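Local atomic coordinates of DegV family protein (Thermus thermophilus, PDB entry 2DT8), a protein that binds a fatty acid such as palmitic acid and also a zinc ion, its wider cellular role being unsettled. Residues Met1-Leu13 against Ala76-Ile88. Residues are numbered along the deposited sequence; the frame is centred on the assembly and turned at random.
Sequences MRITLVTDSTSDL and ALEEADHVLSLHI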
loop_
_atom_site.group_PDB
_atom_site.type_symbol
_atom_site.label_atom_id
_atom_site.label_comp_id
_atom_site.label_asym_id
_atom_site.label_seq_id
_atom_site.Cartn_x
_atom_site.Cartn_y
_atom_site.Cartn_z
HETATM N N MSE A 1 -17.911 21.770 0.870
HETATM C CA MSE A 1 -16.698 22.578 0.552
HETATM C C MSE A 1 -15.796 21.803 -0.406
HETATM O O MSE A 1 -15.992 20.611 -0.647
HETATM C CB MSE A 1 -15.939 22.963 1.846
HETATM C CG MSE A 1 -15.464 21.787 2.694
HETATM SE SE MSE A 1 -14.721 22.123 4.503
HETATM C CE MSE A 1 -14.504 20.261 4.984
ATOM N N ARG A 2 -14.833 22.509 -0.980
ATOM C CA ARG A 2 -13.894 21.924 -1.916
ATOM C C ARG A 2 -12.826 21.204 -1.119
ATOM O O ARG A 2 -12.101 21.808 -0.329
ATOM C CB ARG A 2 -13.262 23.015 -2.758
ATOM C CG ARG A 2 -14.268 23.744 -3.616
ATOM C CD ARG A 2 -13.673 25.029 -4.160
ATOM N NE ARG A 2 -13.227 25.859 -3.053
ATOM C CZ ARG A 2 -12.264 26.762 -3.157
ATOM N NH1 ARG A 2 -11.631 26.918 -4.312
ATOM N NH2 ARG A 2 -11.923 27.496 -2.109
ATOM N N ILE A 3 -12.759 19.899 -1.336
ATOM C CA ILE A 3 -11.818 19.028 -0.652
ATOM C C ILE A 3 -10.845 18.430 -1.656
ATOM O O ILE A 3 -11.249 17.866 -2.676
ATOM C CB ILE A 3 -12.570 17.889 0.077
ATOM C CG1 ILE A 3 -13.545 18.501 1.092
ATOM C CG2 ILE A 3 -11.573 16.959 0.786
ATOM C CD1 ILE A 3 -14.478 17.507 1.760
ATOM N N THR A 4 -9.558 18.581 -1.365
ATOM C CA THR A 4 -8.510 18.049 -2.224
ATOM C C THR A 4 -7.835 16.879 -1.507
ATOM O O THR A 4 -7.582 16.933 -0.294
ATOM C CB THR A 4 -7.453 19.137 -2.546
ATOM O OG1 THR A 4 -8.034 20.114 -3.419
ATOM C CG2 THR A 4 -6.229 18.534 -3.220
ATOM N N LEU A 5 -7.566 15.821 -2.260
ATOM C CA LEU A 5 -6.909 14.634 -1.731
ATOM C C LEU A 5 -5.410 14.673 -1.948
ATOM O O LEU A 5 -4.934 14.991 -3.035
ATOM C CB LEU A 5 -7.427 13.377 -2.414
ATOM C CG LEU A 5 -8.749 12.817 -1.927
ATOM C CD1 LEU A 5 -9.310 11.885 -2.985
ATOM C CD2 LEU A 5 -8.523 12.091 -0.609
ATOM N N VAL A 6 -4.687 14.323 -0.896
ATOM C CA VAL A 6 -3.235 14.234 -0.899
ATOM C C VAL A 6 -2.871 12.861 -0.338
ATOM O O VAL A 6 -3.533 12.349 0.566
ATOM C CB VAL A 6 -2.583 15.308 0.014
ATOM C CG1 VAL A 6 -1.070 15.044 0.149
ATOM C CG2 VAL A 6 -2.831 16.696 -0.557
ATOM N N THR A 7 -1.863 12.233 -0.923
ATOM C CA THR A 7 -1.389 10.962 -0.410
ATOM C C THR A 7 0.128 10.946 -0.593
ATOM O O THR A 7 0.709 11.961 -0.991
ATOM C CB THR A 7 -2.070 9.753 -1.132
ATOM O OG1 THR A 7 -1.711 8.534 -0.465
ATOM C CG2 THR A 7 -1.654 9.677 -2.601
ATOM N N ASP A 8 0.774 9.834 -0.264
ATOM C CA ASP A 8 2.220 9.732 -0.450
ATOM C C ASP A 8 2.488 8.715 -1.558
ATOM O O ASP A 8 1.583 7.975 -1.965
ATOM C CB ASP A 8 2.909 9.353 0.864
ATOM C CG ASP A 8 2.467 8.015 1.385
ATOM O OD1 ASP A 8 2.895 6.999 0.807
ATOM O OD2 ASP A 8 1.685 7.967 2.365
ATOM N N SER A 9 3.725 8.671 -2.048
ATOM C CA SER A 9 4.058 7.780 -3.152
ATOM C C SER A 9 3.875 6.294 -2.879
ATOM O O SER A 9 3.731 5.513 -3.824
ATOM C CB SER A 9 5.490 8.051 -3.631
ATOM O OG SER A 9 6.441 7.694 -2.658
ATOM N N THR A 10 3.870 5.889 -1.612
ATOM C CA THR A 10 3.701 4.472 -1.323
ATOM C C THR A 10 2.281 3.973 -1.568
ATOM O O THR A 10 2.011 2.789 -1.399
ATOM C CB THR A 10 4.153 4.075 0.122
ATOM O OG1 THR A 10 3.229 4.583 1.092
ATOM C CG2 THR A 10 5.550 4.603 0.406
ATOM N N SER A 11 1.365 4.861 -1.954
ATOM C CA SER A 11 0.004 4.419 -2.261
ATOM C C SER A 11 0.030 3.662 -3.601
ATOM O O SER A 11 -0.939 3.015 -3.981
ATOM C CB SER A 11 -0.957 5.610 -2.324
ATOM O OG SER A 11 -0.497 6.627 -3.193
ATOM N N ASP A 12 1.155 3.759 -4.312
ATOM C CA ASP A 12 1.376 3.024 -5.563
ATOM C C ASP A 12 0.249 3.082 -6.596
ATOM O O ASP A 12 -0.079 2.075 -7.240
ATOM C CB ASP A 12 1.695 1.552 -5.243
ATOM C CG ASP A 12 3.034 1.369 -4.518
ATOM O OD1 ASP A 12 3.846 2.323 -4.520
ATOM O OD2 ASP A 12 3.275 0.272 -3.959
ATOM N N LEU A 13 -0.322 4.264 -6.779
ATOM C CA LEU A 13 -1.400 4.447 -7.752
ATOM C C LEU A 13 -0.846 4.692 -9.147
ATOM O O LEU A 13 0.117 5.432 -9.303
ATOM C CB LEU A 13 -2.245 5.657 -7.367
ATOM C CG LEU A 13 -3.203 5.460 -6.198
ATOM C CD1 LEU A 13 -3.700 6.804 -5.703
ATOM C CD2 LEU A 13 -4.354 4.575 -6.652
ATOM N N ALA A 76 -2.357 23.318 -2.325
ATOM C CA ALA A 76 -3.681 22.758 -2.517
ATOM C C ALA A 76 -4.786 23.687 -1.984
ATOM O O ALA A 76 -5.849 23.864 -2.587
ATOM C CB ALA A 76 -3.819 21.406 -1.758
ATOM N N LEU A 77 -4.490 24.301 -0.847
ATOM C CA LEU A 77 -5.425 25.221 -0.207
ATOM C C LEU A 77 -5.594 26.558 -0.910
ATOM O O LEU A 77 -6.430 27.364 -0.518
ATOM C CB LEU A 77 -5.033 25.421 1.259
ATOM C CG LEU A 77 -5.242 24.118 2.036
ATOM C CD1 LEU A 77 -4.635 24.220 3.423
ATOM C CD2 LEU A 77 -6.740 23.815 2.119
ATOM N N GLU A 78 -4.801 26.789 -1.951
ATOM C CA GLU A 78 -4.932 28.012 -2.737
ATOM C C GLU A 78 -6.227 27.940 -3.550
ATOM O O GLU A 78 -6.805 28.947 -3.936
ATOM C CB GLU A 78 -3.771 28.150 -3.719
ATOM C CG GLU A 78 -2.499 28.677 -3.105
ATOM C CD GLU A 78 -1.371 28.736 -4.111
ATOM O OE1 GLU A 78 -1.660 28.942 -5.310
ATOM O OE2 GLU A 78 -0.200 28.588 -3.703
ATOM N N GLU A 79 -6.610 26.679 -3.816
ATOM C CA GLU A 79 -7.852 26.494 -4.542
ATOM C C GLU A 79 -8.816 25.465 -3.965
ATOM O O GLU A 79 -9.652 24.905 -4.663
ATOM C CB GLU A 79 -7.486 25.972 -5.924
ATOM C CG GLU A 79 -6.548 26.876 -6.722
ATOM C CD GLU A 79 -7.207 28.174 -7.158
ATOM O OE1 GLU A 79 -8.457 28.216 -7.205
ATOM O OE2 GLU A 79 -6.478 29.142 -7.469
ATOM N N ALA A 80 -8.607 25.211 -2.661
ATOM C CA ALA A 80 -9.514 24.291 -2.001
ATOM C C ALA A 80 -9.765 24.774 -0.562
ATOM O O ALA A 80 -9.004 25.600 -0.073
ATOM C CB ALA A 80 -8.891 22.881 -1.925
ATOM N N ASP A 81 -10.806 24.269 0.083
ATOM C CA ASP A 81 -11.143 24.682 1.435
ATOM C C ASP A 81 -10.580 23.723 2.470
ATOM O O ASP A 81 -10.396 24.087 3.629
ATOM C CB ASP A 81 -12.662 24.724 1.613
ATOM C CG ASP A 81 -13.335 25.673 0.654
ATOM O OD1 ASP A 81 -12.991 26.872 0.673
ATOM O OD2 ASP A 81 -14.205 25.219 -0.117
ATOM N N HIS A 82 -10.298 22.497 2.045
ATOM C CA HIS A 82 -9.828 21.483 2.976
ATOM C C HIS A 82 -9.014 20.425 2.246
ATOM O O HIS A 82 -9.235 20.174 1.058
ATOM C CB HIS A 82 -11.046 20.820 3.641
ATOM C CG HIS A 82 -10.729 20.066 4.896
ATOM N ND1 HIS A 82 -10.782 20.650 6.142
ATOM C CD2 HIS A 82 -10.349 18.780 5.098
ATOM C CE1 HIS A 82 -10.451 19.757 7.060
ATOM N NE2 HIS A 82 -10.184 18.615 6.453
ATOM N N VAL A 83 -8.080 19.813 2.971
ATOM C CA VAL A 83 -7.241 18.759 2.419
ATOM C C VAL A 83 -7.436 17.474 3.214
ATOM O O VAL A 83 -7.380 17.476 4.448
ATOM C CB VAL A 83 -5.739 19.135 2.485
ATOM C CG1 VAL A 83 -4.870 17.923 2.120
ATOM C CG2 VAL A 83 -5.445 20.262 1.517
ATOM N N LEU A 84 -7.704 16.381 2.504
ATOM C CA LEU A 84 -7.852 15.078 3.134
ATOM C C LEU A 84 -6.563 14.370 2.708
ATOM O O LEU A 84 -6.338 14.161 1.510
ATOM C CB LEU A 84 -9.099 14.373 2.595
ATOM C CG LEU A 84 -9.316 12.944 3.085
ATOM C CD1 LEU A 84 -9.342 12.903 4.608
ATOM C CD2 LEU A 84 -10.641 12.426 2.517
ATOM N N SER A 85 -5.724 14.037 3.688
ATOM C CA SER A 85 -4.403 13.433 3.467
ATOM C C SER A 85 -4.380 11.985 3.970
ATOM O O SER A 85 -4.429 11.747 5.179
ATOM C CB SER A 85 -3.376 14.290 4.223
ATOM O OG SER A 85 -2.098 14.316 3.596
ATOM N N LEU A 86 -4.303 11.030 3.042
ATOM C CA LEU A 86 -4.325 9.590 3.335
ATOM C C LEU A 86 -2.923 8.991 3.202
ATOM O O LEU A 86 -2.235 9.169 2.206
ATOM C CB LEU A 86 -5.280 8.870 2.379
ATOM C CG LEU A 86 -6.742 8.838 2.828
ATOM C CD1 LEU A 86 -7.250 10.240 3.069
ATOM C CD2 LEU A 86 -7.584 8.131 1.781
ATOM N N HIS A 87 -2.562 8.260 4.272
ATOM C CA HIS A 87 -1.243 7.657 4.258
ATOM C C HIS A 87 -0.901 6.223 4.787
ATOM O O HIS A 87 -1.681 5.620 5.512
ATOM C CB HIS A 87 -0.364 8.620 5.083
ATOM C CG HIS A 87 -0.346 9.955 4.386
ATOM N ND1 HIS A 87 0.347 10.190 3.244
ATOM C CD2 HIS A 87 -1.001 11.135 4.757
ATOM C CE1 HIS A 87 0.111 11.480 2.934
ATOM N NE2 HIS A 87 -0.691 12.070 3.823
ATOM N N ILE A 88 0.296 5.762 4.383
ATOM C CA ILE A 88 0.670 4.422 4.790
ATOM C C ILE A 88 0.621 4.397 6.313
ATOM O O ILE A 88 0.817 5.403 7.003
ATOM C CB ILE A 88 2.110 4.275 4.266
ATOM C CG1 ILE A 88 2.719 2.988 4.823
ATOM C CG2 ILE A 88 2.991 5.490 4.652
ATOM C CD1 ILE A 88 4.045 2.615 4.129
HETATM O O HOH W 1 -6.587 22.091 -4.525
#
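Asp81 holds CG beside its backbone N (chi1 -59°), and Arg2 bends at chi3 (-57°), which turns the NE and NH2 side of the guanidinium onto the carboxylate, one nitrogen to each oxygen. The guanidinium and carboxylate planes stand 65° apart, and both nitrogens come from above the carboxylate plane. Arg2 NH2 reaches Asp81 OD1 at 3.0 Å in a salt bridge. Arg2 NE bonds Asp81 OD2, which also accepts the backbone N of Arg2 on its anti lone pair. An alanine in place of Asp81 would probably leave the Arg2 guanidinium free to swing and its backbone N without this acceptor.

From here strands 3-8 and 82-87 run parallel. Thr4 N bonds His82 O, and Leu84 N bonds Thr4 O at 2.9 Å. Leu5 CD2 packs on Leu84 CD2; on the other face Val6 CG2 meets Val83 CG1 at 3.6 Å. At the far end Asp8 OD2 accepts His87 ND1 at 2.7 Å on its anti lone pair; OD2 lies in the ring plane. Ile88 N comes to the syn lone pair. Asp8 OD1 accepts Thr10 N in an Asx turn.

Ile88 touches the bound palmitic acid. The two strands are neighbours in the mixed sheet of this DegV family protein, flanked by strands 24-32 and 110-114. Helices 120-135 and 139-151 cover the Ile3, Leu5 and Leu84 face.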